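Probable M18 family aminopeptidase 1 (Thermotoga maritima, PDB 2GLF) is probably a zinc-dependent metalloaminopeptidase of the M18 family, thought to remove amino acids from the N-terminal end of peptides. Local coordinates at residues Gly48-Glu53 with Met62-Val67; Ser95-Phe100 with Glu224-Pro229; Phe114-Tyr119 with Leu184-Gly189; Arg259-Ala264 with Ser445-Leu450. One frame throughout, in Å; residues are numbered along the deposited sequence.

Interaction 1: residues Gly48-Glu53 with Met62-Val67; sequences GFVPLE and MTVYAV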
loop_
_atom_site.group_PDB
_atom_site.type_symbol
_atom_site.label_atom_id
_atom_site.label_comp_id
_atom_site.label_asym_id
_atom_site.label_seq_id
_atom_site.Cartn_x
_atom_site.Cartn_y
_atom_site.Cartn_z
ATOM N N GLY A 48 -59.748 -24.285 -21.849
ATOM C CA GLY A 48 -59.965 -24.937 -23.126
ATOM C C GLY A 48 -58.824 -25.029 -24.118
ATOM O O GLY A 48 -59.057 -25.005 -25.326
ATOM N N PHE A 49 -57.594 -25.135 -23.642
ATOM C CA PHE A 49 -56.473 -25.244 -24.560
ATOM C C PHE A 49 -56.138 -26.713 -24.773
ATOM O O PHE A 49 -56.471 -27.562 -23.937
ATOM C CB PHE A 49 -55.234 -24.543 -23.999
ATOM C CG PHE A 49 -55.212 -23.054 -24.205
ATOM C CD1 PHE A 49 -56.158 -22.235 -23.605
ATOM C CD2 PHE A 49 -54.191 -22.464 -24.952
ATOM C CE1 PHE A 49 -56.083 -20.849 -23.738
ATOM C CE2 PHE A 49 -54.107 -21.083 -25.093
ATOM C CZ PHE A 49 -55.052 -20.273 -24.485
ATOM N N VAL A 50 -55.477 -27.010 -25.889
ATOM C CA VAL A 50 -55.055 -28.375 -26.191
ATOM C C VAL A 50 -53.662 -28.368 -26.801
ATOM O O VAL A 50 -53.256 -27.400 -27.451
ATOM C CB VAL A 50 -56.012 -29.086 -27.169
ATOM C CG1 VAL A 50 -57.347 -29.326 -26.499
ATOM C CG2 VAL A 50 -56.177 -28.262 -28.436
ATOM N N PRO A 51 -52.907 -29.457 -26.599
ATOM C CA PRO A 51 -51.544 -29.610 -27.116
ATOM C C PRO A 51 -51.465 -29.436 -28.631
ATOM O O PRO A 51 -52.120 -30.172 -29.372
ATOM C CB PRO A 51 -51.179 -31.036 -26.709
ATOM C CG PRO A 51 -52.014 -31.277 -25.503
ATOM C CD PRO A 51 -53.330 -30.670 -25.882
ATOM N N LEU A 52 -50.671 -28.474 -29.094
ATOM C CA LEU A 52 -50.502 -28.269 -30.533
ATOM C C LEU A 52 -50.233 -29.648 -31.136
ATOM O O LEU A 52 -49.762 -30.542 -30.437
ATOM C CB LEU A 52 -49.309 -27.343 -30.797
ATOM C CG LEU A 52 -49.005 -26.989 -32.252
ATOM C CD1 LEU A 52 -50.195 -26.271 -32.837
ATOM C CD2 LEU A 52 -47.767 -26.108 -32.339
ATOM N N GLU A 53 -50.538 -29.826 -32.417
ATOM C CA GLU A 53 -50.340 -31.111 -33.095
ATOM C C GLU A 53 -51.490 -32.061 -32.753
ATOM O O GLU A 53 -52.045 -32.718 -33.637
ATOM C CB GLU A 53 -48.985 -31.729 -32.708
ATOM C CG GLU A 53 -49.039 -32.844 -31.673
ATOM C CD GLU A 53 -47.694 -33.082 -31.009
ATOM O OE1 GLU A 53 -47.252 -32.207 -30.235
ATOM O OE2 GLU A 53 -47.075 -34.137 -31.263
HETATM N N MSE A 62 -57.078 -21.552 -33.351
HETATM C CA MSE A 62 -56.473 -22.513 -32.440
HETATM C C MSE A 62 -56.205 -21.870 -31.087
HETATM O O MSE A 62 -55.881 -20.685 -31.003
HETATM C CB MSE A 62 -55.137 -23.017 -33.002
HETATM C CG MSE A 62 -55.186 -23.612 -34.400
HETATM SE SE MSE A 62 -53.416 -24.047 -35.115
HETATM C CE MSE A 62 -53.088 -25.652 -34.113
ATOM N N THR A 63 -56.347 -22.663 -30.034
ATOM C CA THR A 63 -56.071 -22.227 -28.672
ATOM C C THR A 63 -55.158 -23.348 -28.180
ATOM O O THR A 63 -55.537 -24.189 -27.364
ATOM C CB THR A 63 -57.355 -22.160 -27.830
ATOM O OG1 THR A 63 -57.999 -23.438 -27.842
ATOM C CG2 THR A 63 -58.304 -21.121 -28.396
ATOM N N VAL A 64 -53.943 -23.344 -28.711
ATOM C CA VAL A 64 -52.959 -24.374 -28.425
ATOM C C VAL A 64 -51.797 -23.969 -27.548
ATOM O O VAL A 64 -51.631 -22.800 -27.204
ATOM C CB VAL A 64 -52.362 -24.900 -29.731
ATOM C CG1 VAL A 64 -53.451 -25.536 -30.586
ATOM C CG2 VAL A 64 -51.693 -23.753 -30.476
ATOM N N TYR A 65 -50.985 -24.959 -27.200
ATOM C CA TYR A 65 -49.802 -24.734 -26.393
ATOM C C TYR A 65 -48.841 -25.893 -26.572
ATOM O O TYR A 65 -49.253 -27.033 -26.749
ATOM C CB TYR A 65 -50.167 -24.576 -24.909
ATOM C CG TYR A 65 -50.658 -25.832 -24.233
ATOM C CD1 TYR A 65 -49.801 -26.915 -24.011
ATOM C CD2 TYR A 65 -51.984 -25.942 -23.808
ATOM C CE1 TYR A 65 -50.256 -28.082 -23.387
ATOM C CE2 TYR A 65 -52.451 -27.101 -23.180
ATOM C CZ TYR A 65 -51.584 -28.168 -22.977
ATOM O OH TYR A 65 -52.055 -29.331 -22.403
ATOM N N ALA A 66 -47.552 -25.592 -26.535
ATOM C CA ALA A 66 -46.532 -26.610 -26.679
ATOM C C ALA A 66 -45.630 -26.562 -25.455
ATOM O O ALA A 66 -45.154 -25.494 -25.068
ATOM C CB ALA A 66 -45.722 -26.357 -27.932
ATOM N N VAL A 67 -45.422 -27.716 -24.832
ATOM C CA VAL A 67 -44.553 -27.810 -23.667
ATOM C C VAL A 67 -43.217 -28.273 -24.223
ATOM O O VAL A 67 -43.170 -29.276 -24.924
ATOM C CB VAL A 67 -45.067 -28.864 -22.670
ATOM C CG1 VAL A 67 -44.165 -28.910 -21.440
ATOM C CG2 VAL A 67 -46.496 -28.547 -22.277
#

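Interaction 2: residues Ser95-Phe100 with Glu224-Pro229; sequences SPRLDF and EIEVVP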
loop_
_atom_site.group_PDB
_atom_site.type_symbol
_atom_site.label_atom_id
_atom_site.label_comp_id
_atom_site.label_asym_id
_atom_site.label_seq_id
_atom_site.Cartn_x
_atom_site.Cartn_y
_atom_site.Cartn_z
ATOM N N SER A 95 -35.566 -19.084 -11.947
ATOM C CA SER A 95 -35.161 -18.065 -10.980
ATOM C C SER A 95 -33.900 -18.461 -10.235
ATOM O O SER A 95 -33.632 -19.647 -10.049
ATOM C CB SER A 95 -36.267 -17.833 -9.953
ATOM O OG SER A 95 -37.369 -17.168 -10.528
ATOM N N PRO A 96 -33.096 -17.473 -9.805
ATOM C CA PRO A 96 -31.883 -17.845 -9.076
ATOM C C PRO A 96 -32.241 -18.849 -7.974
ATOM O O PRO A 96 -33.286 -18.738 -7.321
ATOM C CB PRO A 96 -31.390 -16.502 -8.549
ATOM C CG PRO A 96 -31.716 -15.581 -9.698
ATOM C CD PRO A 96 -33.129 -16.020 -10.068
ATOM N N ARG A 97 -31.378 -19.841 -7.789
ATOM C CA ARG A 97 -31.613 -20.882 -6.797
ATOM C C ARG A 97 -30.298 -21.578 -6.473
ATOM O O ARG A 97 -29.214 -21.045 -6.725
ATOM C CB ARG A 97 -32.580 -21.910 -7.379
ATOM C CG ARG A 97 -32.119 -22.446 -8.741
ATOM C CD ARG A 97 -33.143 -23.378 -9.357
ATOM N NE ARG A 97 -33.311 -23.171 -10.798
ATOM C CZ ARG A 97 -32.535 -23.702 -11.739
ATOM N NH1 ARG A 97 -31.517 -24.488 -11.410
ATOM N NH2 ARG A 97 -32.780 -23.446 -13.019
ATOM N N LEU A 98 -30.415 -22.774 -5.908
ATOM C CA LEU A 98 -29.265 -23.606 -5.584
ATOM C C LEU A 98 -29.610 -24.990 -6.130
ATOM O O LEU A 98 -30.735 -25.457 -5.958
ATOM C CB LEU A 98 -29.048 -23.697 -4.071
ATOM C CG LEU A 98 -28.750 -22.435 -3.258
ATOM C CD1 LEU A 98 -28.636 -22.812 -1.782
ATOM C CD2 LEU A 98 -27.468 -21.777 -3.744
ATOM N N ASP A 99 -28.659 -25.632 -6.804
ATOM C CA ASP A 99 -28.881 -26.967 -7.352
ATOM C C ASP A 99 -28.024 -27.992 -6.629
ATOM O O ASP A 99 -26.850 -27.747 -6.381
ATOM C CB ASP A 99 -28.510 -27.037 -8.840
ATOM C CG ASP A 99 -29.433 -26.227 -9.735
ATOM O OD1 ASP A 99 -30.597 -25.969 -9.348
ATOM O OD2 ASP A 99 -28.988 -25.867 -10.851
ATOM N N PHE A 100 -28.610 -29.133 -6.287
ATOM C CA PHE A 100 -27.859 -30.211 -5.654
ATOM C C PHE A 100 -26.814 -30.629 -6.699
ATOM O O PHE A 100 -27.130 -30.712 -7.887
ATOM C CB PHE A 100 -28.774 -31.419 -5.405
ATOM C CG PHE A 100 -29.462 -31.431 -4.062
ATOM C CD1 PHE A 100 -29.714 -30.256 -3.364
ATOM C CD2 PHE A 100 -29.902 -32.637 -3.520
ATOM C CE1 PHE A 100 -30.394 -30.285 -2.150
ATOM C CE2 PHE A 100 -30.581 -32.672 -2.315
ATOM C CZ PHE A 100 -30.827 -31.494 -1.628
ATOM N N GLU A 224 -32.368 -33.840 -10.795
ATOM C CA GLU A 224 -32.256 -32.396 -10.686
ATOM C C GLU A 224 -33.010 -31.869 -9.472
ATOM O O GLU A 224 -34.239 -31.799 -9.476
ATOM C CB GLU A 224 -32.774 -31.726 -11.963
ATOM C CG GLU A 224 -31.657 -31.412 -12.944
ATOM C CD GLU A 224 -32.140 -30.953 -14.307
ATOM O OE1 GLU A 224 -31.323 -30.349 -15.034
ATOM O OE2 GLU A 224 -33.316 -31.205 -14.660
ATOM N N ILE A 225 -32.267 -31.510 -8.431
ATOM C CA ILE A 225 -32.871 -30.974 -7.221
ATOM C C ILE A 225 -32.568 -29.486 -7.126
ATOM O O ILE A 225 -31.463 -29.048 -7.428
ATOM C CB ILE A 225 -32.322 -31.658 -5.948
ATOM C CG1 ILE A 225 -32.452 -33.177 -6.064
ATOM C CG2 ILE A 225 -33.086 -31.164 -4.729
ATOM C CD1 ILE A 225 -33.881 -33.646 -6.171
ATOM N N GLU A 226 -33.556 -28.712 -6.703
ATOM C CA GLU A 226 -33.382 -27.280 -6.565
ATOM C C GLU A 226 -33.732 -26.840 -5.139
ATOM O O GLU A 226 -34.780 -27.203 -4.600
ATOM C CB GLU A 226 -34.257 -26.546 -7.593
ATOM C CG GLU A 226 -34.065 -27.041 -9.033
ATOM C CD GLU A 226 -34.565 -26.053 -10.094
ATOM O OE1 GLU A 226 -35.453 -25.228 -9.787
ATOM O OE2 GLU A 226 -34.073 -26.112 -11.245
ATOM N N VAL A 227 -32.834 -26.077 -4.524
ATOM C CA VAL A 227 -33.043 -25.585 -3.166
ATOM C C VAL A 227 -33.670 -24.206 -3.283
ATOM O O VAL A 227 -33.162 -23.353 -3.990
ATOM C CB VAL A 227 -31.705 -25.511 -2.386
ATOM C CG1 VAL A 227 -31.936 -24.922 -1.003
ATOM C CG2 VAL A 227 -31.091 -26.902 -2.277
ATOM N N VAL A 228 -34.777 -24.002 -2.584
ATOM C CA VAL A 228 -35.508 -22.742 -2.645
ATOM C C VAL A 228 -35.997 -22.294 -1.267
ATOM O O VAL A 228 -36.245 -23.123 -0.398
ATOM C CB VAL A 228 -36.709 -22.906 -3.607
ATOM C CG1 VAL A 228 -37.987 -22.361 -2.972
ATOM C CG2 VAL A 228 -36.397 -22.221 -4.934
ATOM N N PRO A 229 -36.148 -20.975 -1.052
ATOM C CA PRO A 229 -36.612 -20.465 0.245
ATOM C C PRO A 229 -38.014 -20.937 0.650
ATOM O O PRO A 229 -38.925 -21.005 -0.173
ATOM C CB PRO A 229 -36.520 -18.950 0.079
ATOM C CG PRO A 229 -36.743 -18.758 -1.369
ATOM C CD PRO A 229 -35.924 -19.869 -1.994
HETATM O O HOH W 1 -29.197 -32.179 -8.899
#

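Interaction 3: residues Phe114-Tyr119 with Leu184-Gly189; sequences FKTHYY and LMLIAG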
loop_
_atom_site.group_PDB
_atom_site.type_symbol
_atom_site.label_atom_id
_atom_site.label_comp_id
_atom_site.label_asym_id
_atom_site.label_seq_id
_atom_site.Cartn_x
_atom_site.Cartn_y
_atom_site.Cartn_z
ATOM N N PHE A 114 -25.636 -31.796 1.995
ATOM C CA PHE A 114 -25.983 -31.766 0.578
ATOM C C PHE A 114 -25.207 -30.613 -0.031
ATOM O O PHE A 114 -25.475 -29.447 0.275
ATOM C CB PHE A 114 -27.477 -31.509 0.352
ATOM C CG PHE A 114 -28.350 -32.680 0.654
ATOM C CD1 PHE A 114 -29.374 -32.571 1.585
ATOM C CD2 PHE A 114 -28.163 -33.887 -0.003
ATOM C CE1 PHE A 114 -30.202 -33.647 1.859
ATOM C CE2 PHE A 114 -28.986 -34.973 0.260
ATOM C CZ PHE A 114 -30.011 -34.852 1.196
ATOM N N LYS A 115 -24.236 -30.930 -0.877
ATOM C CA LYS A 115 -23.472 -29.881 -1.527
ATOM C C LYS A 115 -24.314 -29.332 -2.676
ATOM O O LYS A 115 -24.989 -30.077 -3.381
ATOM C CB LYS A 115 -22.152 -30.424 -2.086
ATOM C CG LYS A 115 -21.275 -31.149 -1.090
ATOM C CD LYS A 115 -19.873 -31.343 -1.648
ATOM C CE LYS A 115 -18.984 -30.120 -1.393
ATOM N NZ LYS A 115 -19.505 -28.833 -1.947
ATOM N N THR A 116 -24.293 -28.025 -2.861
ATOM C CA THR A 116 -25.047 -27.453 -3.952
ATOM C C THR A 116 -24.100 -26.667 -4.826
ATOM O O THR A 116 -22.908 -26.568 -4.547
ATOM C CB THR A 116 -26.128 -26.497 -3.460
ATOM O OG1 THR A 116 -25.515 -25.302 -2.968
ATOM C CG2 THR A 116 -26.938 -27.138 -2.356
ATOM N N HIS A 117 -24.657 -26.118 -5.895
ATOM C CA HIS A 117 -23.930 -25.295 -6.840
ATOM C C HIS A 117 -25.000 -24.266 -7.197
ATOM O O HIS A 117 -26.044 -24.620 -7.738
ATOM C CB HIS A 117 -23.536 -26.127 -8.052
ATOM C CG HIS A 117 -22.596 -25.433 -8.980
ATOM N ND1 HIS A 117 -22.845 -24.175 -9.483
ATOM C CD2 HIS A 117 -21.420 -25.830 -9.521
ATOM C CE1 HIS A 117 -21.863 -23.826 -10.296
ATOM N NE2 HIS A 117 -20.986 -24.813 -10.338
ATOM N N TYR A 118 -24.763 -22.999 -6.870
ATOM C CA TYR A 118 -25.762 -21.975 -7.137
ATOM C C TYR A 118 -26.028 -21.708 -8.611
ATOM O O TYR A 118 -25.148 -21.841 -9.462
ATOM C CB TYR A 118 -25.403 -20.680 -6.404
ATOM C CG TYR A 118 -24.242 -19.918 -6.971
ATOM C CD1 TYR A 118 -24.434 -18.946 -7.955
ATOM C CD2 TYR A 118 -22.951 -20.139 -6.508
ATOM C CE1 TYR A 118 -23.361 -18.209 -8.460
ATOM C CE2 TYR A 118 -21.875 -19.409 -7.004
ATOM C CZ TYR A 118 -22.087 -18.447 -7.977
ATOM O OH TYR A 118 -21.024 -17.725 -8.457
ATOM N N TYR A 119 -27.275 -21.342 -8.891
ATOM C CA TYR A 119 -27.742 -21.065 -10.241
ATOM C C TYR A 119 -28.137 -19.601 -10.380
ATOM O O TYR A 119 -28.932 -19.087 -9.588
ATOM C CB TYR A 119 -28.948 -21.946 -10.535
ATOM C CG TYR A 119 -29.646 -21.640 -11.831
ATOM C CD1 TYR A 119 -29.208 -22.191 -13.027
ATOM C CD2 TYR A 119 -30.758 -20.806 -11.859
ATOM C CE1 TYR A 119 -29.864 -21.924 -14.216
ATOM C CE2 TYR A 119 -31.420 -20.529 -13.043
ATOM C CZ TYR A 119 -30.971 -21.094 -14.216
ATOM O OH TYR A 119 -31.654 -20.852 -15.386
ATOM N N LEU A 184 -22.149 -23.611 0.464
ATOM C CA LEU A 184 -23.607 -23.552 0.516
ATOM C C LEU A 184 -24.122 -24.989 0.518
ATOM O O LEU A 184 -24.565 -25.508 -0.505
ATOM C CB LEU A 184 -24.150 -22.777 -0.691
ATOM C CG LEU A 184 -23.637 -21.331 -0.735
ATOM C CD1 LEU A 184 -24.018 -20.649 -2.040
ATOM C CD2 LEU A 184 -24.207 -20.574 0.455
HETATM N N MSE A 185 -24.045 -25.630 1.680
HETATM C CA MSE A 185 -24.485 -27.009 1.828
HETATM C C MSE A 185 -25.562 -27.110 2.897
HETATM O O MSE A 185 -25.380 -26.614 4.008
HETATM C CB MSE A 185 -23.298 -27.877 2.228
HETATM C CG MSE A 185 -21.970 -27.324 1.748
HETATM SE SE MSE A 185 -20.473 -28.513 2.037
HETATM C CE MSE A 185 -20.180 -28.191 3.921
ATOM N N LEU A 186 -26.686 -27.740 2.578
ATOM C CA LEU A 186 -27.732 -27.882 3.584
ATOM C C LEU A 186 -27.445 -29.116 4.424
ATOM O O LEU A 186 -26.821 -30.075 3.957
ATOM C CB LEU A 186 -29.132 -28.003 2.955
ATOM C CG LEU A 186 -29.322 -28.040 1.441
ATOM C CD1 LEU A 186 -30.793 -28.235 1.136
ATOM C CD2 LEU A 186 -28.809 -26.759 0.812
ATOM N N ILE A 187 -27.893 -29.076 5.673
ATOM C CA ILE A 187 -27.700 -30.192 6.583
ATOM C C ILE A 187 -28.684 -31.311 6.233
ATOM O O ILE A 187 -29.898 -31.115 6.254
ATOM C CB ILE A 187 -27.906 -29.741 8.040
ATOM C CG1 ILE A 187 -26.913 -28.621 8.368
ATOM C CG2 ILE A 187 -27.713 -30.915 8.981
ATOM C CD1 ILE A 187 -26.989 -28.112 9.788
ATOM N N ALA A 188 -28.158 -32.479 5.890
ATOM C CA ALA A 188 -29.004 -33.608 5.539
ATOM C C ALA A 188 -29.467 -34.345 6.789
ATOM O O ALA A 188 -30.580 -34.862 6.837
ATOM C CB ALA A 188 -28.251 -34.555 4.625
ATOM N N GLY A 189 -28.605 -34.395 7.800
ATOM C CA GLY A 189 -28.960 -35.076 9.026
ATOM C C GLY A 189 -27.834 -35.076 10.033
ATOM O O GLY A 189 -26.718 -34.663 9.721
#

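Interaction 4: residues Arg259-Ala264 with Ser445-Leu450; sequences RALLSA and SLMEKL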
loop_
_atom_site.group_PDB
_atom_site.type_symbol
_atom_site.label_atom_id
_atom_site.label_comp_id
_atom_site.label_asym_id
_atom_site.label_seq_id
_atom_site.Cartn_x
_atom_site.Cartn_y
_atom_site.Cartn_z
ATOM N N ARG A 259 -52.630 -14.469 -17.551
ATOM C CA ARG A 259 -53.968 -13.951 -17.302
ATOM C C ARG A 259 -54.456 -13.054 -18.433
ATOM O O ARG A 259 -55.647 -13.030 -18.739
ATOM C CB ARG A 259 -54.009 -13.197 -15.968
ATOM C CG ARG A 259 -53.872 -14.105 -14.744
ATOM C CD ARG A 259 -55.066 -15.044 -14.611
ATOM N NE ARG A 259 -56.280 -14.280 -14.375
ATOM C CZ ARG A 259 -56.542 -13.634 -13.245
ATOM N NH1 ARG A 259 -55.675 -13.673 -12.243
ATOM N NH2 ARG A 259 -57.648 -12.915 -13.132
ATOM N N ALA A 260 -53.540 -12.322 -19.058
ATOM C CA ALA A 260 -53.903 -11.448 -20.166
ATOM C C ALA A 260 -54.287 -12.317 -21.358
ATOM O O ALA A 260 -55.333 -12.117 -21.975
ATOM C CB ALA A 260 -52.736 -10.548 -20.528
ATOM N N LEU A 261 -53.438 -13.291 -21.670
ATOM C CA LEU A 261 -53.679 -14.202 -22.784
ATOM C C LEU A 261 -55.066 -14.796 -22.690
ATOM O O LEU A 261 -55.800 -14.839 -23.673
ATOM C CB LEU A 261 -52.660 -15.350 -22.784
ATOM C CG LEU A 261 -52.887 -16.431 -23.851
ATOM C CD1 LEU A 261 -52.638 -15.818 -25.216
ATOM C CD2 LEU A 261 -51.967 -17.621 -23.646
ATOM N N LEU A 262 -55.420 -15.248 -21.491
ATOM C CA LEU A 262 -56.710 -15.878 -21.252
ATOM C C LEU A 262 -57.945 -14.983 -21.339
ATOM O O LEU A 262 -59.030 -15.467 -21.667
ATOM C CB LEU A 262 -56.700 -16.574 -19.888
ATOM C CG LEU A 262 -55.644 -17.659 -19.672
ATOM C CD1 LEU A 262 -55.925 -18.372 -18.365
ATOM C CD2 LEU A 262 -55.665 -18.648 -20.826
ATOM N N SER A 263 -57.801 -13.690 -21.062
ATOM C CA SER A 263 -58.963 -12.814 -21.083
ATOM C C SER A 263 -58.960 -11.766 -22.179
ATOM O O SER A 263 -59.803 -10.872 -22.202
ATOM C CB SER A 263 -59.119 -12.128 -19.728
ATOM O OG SER A 263 -58.053 -11.230 -19.501
ATOM N N ALA A 264 -58.025 -11.870 -23.100
ATOM C CA ALA A 264 -57.972 -10.893 -24.168
ATOM C C ALA A 264 -58.990 -11.193 -25.272
ATOM O O ALA A 264 -59.424 -12.335 -25.451
ATOM C CB ALA A 264 -56.561 -10.847 -24.751
ATOM N N SER A 445 -54.206 -5.197 -23.127
ATOM C CA SER A 445 -54.548 -4.184 -24.106
ATOM C C SER A 445 -53.479 -4.047 -25.189
ATOM O O SER A 445 -53.723 -3.446 -26.229
ATOM C CB SER A 445 -54.790 -2.845 -23.407
ATOM O OG SER A 445 -53.710 -2.511 -22.560
ATOM N N LEU A 446 -52.295 -4.600 -24.952
ATOM C CA LEU A 446 -51.243 -4.529 -25.955
ATOM C C LEU A 446 -51.394 -5.673 -26.945
ATOM O O LEU A 446 -51.047 -5.536 -28.124
ATOM C CB LEU A 446 -49.860 -4.588 -25.309
ATOM C CG LEU A 446 -49.282 -3.255 -24.829
ATOM C CD1 LEU A 446 -47.970 -3.513 -24.121
ATOM C CD2 LEU A 446 -49.077 -2.312 -26.008
HETATM N N MSE A 447 -51.906 -6.804 -26.469
HETATM C CA MSE A 447 -52.117 -7.955 -27.339
HETATM C C MSE A 447 -53.328 -7.654 -28.210
HETATM O O MSE A 447 -53.391 -8.054 -29.374
HETATM C CB MSE A 447 -52.401 -9.208 -26.520
HETATM C CG MSE A 447 -51.321 -9.573 -25.539
HETATM SE SE MSE A 447 -51.862 -11.055 -24.416
HETATM C CE MSE A 447 -50.499 -12.335 -24.915
ATOM N N GLU A 448 -54.281 -6.935 -27.624
ATOM C CA GLU A 448 -55.525 -6.568 -28.294
ATOM C C GLU A 448 -55.414 -5.447 -29.316
ATOM O O GLU A 448 -56.031 -5.511 -30.380
ATOM C CB GLU A 448 -56.580 -6.152 -27.261
ATOM C CG GLU A 448 -57.215 -7.288 -26.473
ATOM C CD GLU A 448 -58.179 -6.790 -25.396
ATOM O OE1 GLU A 448 -58.901 -7.629 -24.809
ATOM O OE2 GLU A 448 -58.211 -5.564 -25.132
ATOM N N LYS A 449 -54.625 -4.425 -29.002
ATOM C CA LYS A 449 -54.520 -3.270 -29.882
ATOM C C LYS A 449 -53.259 -3.099 -30.730
ATOM O O LYS A 449 -53.245 -2.247 -31.616
ATOM C CB LYS A 449 -54.756 -1.997 -29.061
ATOM C CG LYS A 449 -55.966 -2.054 -28.124
ATOM C CD LYS A 449 -57.249 -1.565 -28.781
ATOM C CE LYS A 449 -57.782 -2.525 -29.834
ATOM N NZ LYS A 449 -58.319 -3.789 -29.260
ATOM N N LEU A 450 -52.202 -3.871 -30.489
ATOM C CA LEU A 450 -51.008 -3.697 -31.321
ATOM C C LEU A 450 -51.204 -4.292 -32.709
ATOM O O LEU A 450 -50.888 -3.601 -33.702
ATOM C CB LEU A 450 -49.753 -4.311 -30.676
ATOM C CG LEU A 450 -48.900 -3.382 -29.795
ATOM C CD1 LEU A 450 -47.493 -3.933 -29.689
ATOM C CD2 LEU A 450 -48.848 -1.990 -30.388
ATOM O OXT LEU A 450 -51.670 -5.446 -32.783
#

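Interaction 1: residues Gly48-Glu53 with Met62-Val67
Y65 O is gripped twice by 48-53: L52 N donates a nearly straight hydrogen bond to it (3.1 Å, 165°) from above the carbonyl plane, and the CA-H of P51 adds a weaker contact. V50 N donates to T63 O in the carbonyl plane (3.2 Å), while Y65 N returns a weak bond to V50 O. Strand 50-51 thus pairs in parallel with strand 64-67 at the margin of the mixed sheet, V50 and V64 sharing one face. T63 OG1 bonds to G48 O at 3.1 Å, and T63 CB sits over the F49 ring, 4.2 Å from its centroid. Y65 CG, between its backbone N and carbonyl carbon (chi1 69°), starts the ring toward the V50-P51 peptide, which one face covers; F49 CB meets the edge (3.5 Å from CD2), and OH bonds to D45 of helix 33-45. An alanine at Y65 would probably leave that peptide without its aromatic cover and D45 without its hydroxyl partner. L52 CD1 touches V64 CG2 (3.8 Å) and selenomethionine M62 CE.

Interaction 2: residues Ser95-Phe100 with Glu224-Pro229
Between L98 and V227 runs the straightest backbone bond, V227 N to L98 O (2.6 Å); the return bond is weak. F100 N donates to I225 O, and a water bridges F100 O and I225 N. Strands 97-108 and 223-229 are thus antiparallel neighbours inside a six-stranded sheet. R97, D99 and E226 form a salt-bridge network, with the R97 side chain about 11 Å from a bound manganese ion. R97 CG, between its backbone N and carbonyl carbon (chi1 53°), starts the chain across E226. NH1 makes a hydrogen-bonded salt bridge to the syn lone pair of D99 OD1 (2.7 Å). The E226 carboxylate lies over one guanidinium face, offset toward its rim, a salt bridge by charge alone (NH1 to OE2 3.0 Å). An alanine at R97 would probably leave D99 and E226, side by side, without the guanidinium both contact, their like charges less balanced; D99 keeps K362 of the second subunit. I225 CG2 stands over the F100 ring, 3.5 Å from its centroid, and V227 CG2 touches CE1 at the edge.

Interaction 3: residues Phe114-Tyr119 with Leu184-Gly189
T116 grips the carbonyl of L184 with its side chain where the backbone pairing fades: OG1 donates to L184 O at 2.6 Å in the carbonyl plane, while T116 N offers the same oxygen a long, bent and weak bond. OG1 is placed for this between the backbone N and the carbonyl carbon (chi1 72°), and CG2, beside the backbone N, meets L186 CD2 at 3.7 Å with the two side chains crossing at about a right angle. The pairing is firmer at F114 and L186, an antiparallel hydrogen-bonded pair in which F114 N donates to L186 O (2.9 Å) in the carbonyl plane and the bond back from L186 N is weak. A188 CB lies over one face of the F114 ring, offset toward the rim, 3.5 Å from CE1, in a CH-pi contact. K115 and selenomethionine M185 run side by side, the selenium 4.1 Å from K115 CE, while K115 NZ has its salt bridge with E182. A188 and G189 together face A112 in a classic beta bulge. Strand 185-189 is an outermost strand of the six-stranded sheet within this chain, and A188 makes backbone hydrogen bonds to a third subunit. Strand 111-119 is flanked by strand 97-108, against which F114 stacks its ring on that of F100.

Interaction 4: residues Arg259-Ala264 with Ser445-Leu450
M447, a selenomethionine, is the first residue of 445-450 to reach the other helix. Its straight chi2 (174°) carries the selenium out to 259-264, and the turn at chi3 (119°) directs the CE methyl to L261 CD1. SE rests 4.0 Å from A260 CB and 3.9 Å from L261 N, and CE touches L261 CD1 at 4.1 Å, the two side chains crossing at a slant. Both M447 and L261 also pack on I270 and V272 of strand 270-275, so the pair lies between the two helices and that strand of the mixed sheet. E448 follows with an extended chain. Its CG packs on A264 CB (4.0 Å), and OE1 comes to 3.5 Å from A264 CA, just where helix 248-263 has ended. That oxygen accepts a hydrogen bond from N265 N, one residue further on. The helix segments cross at -43°, with their axes 9.7 Å apart at closest. No hydrogen bond joins 259-264 to 445-450 directly, so the contact rests on dispersion around one selenomethionine side chain, with the single carboxylate of E448 tying down the chain that leaves the neighbouring helix.

Interactions 2 and 3 belong to one antiparallel sheet: strands 97-108 and 111-119 lie side by side, joined by probable bonds such as D99 O to H117 N (2.8 Å). Both are buried and reach a second subunit, and interaction 3 also meets a third. Interactions 1 and 4 lie around the mixed sheet, and no other subunit touches them; they meet where F49 CE1 packs on L262 CD2 (3.7 Å). Interaction 1 is partly buried at the sheet margin, whereas interaction 4 is buried but joins helices by little more than apolar touches. Backbone bonds pair the strands in 1 and 2; in 3 they are mostly weak and a side-chain hydroxyl helps. A salt-bridge network sets interaction 2 apart.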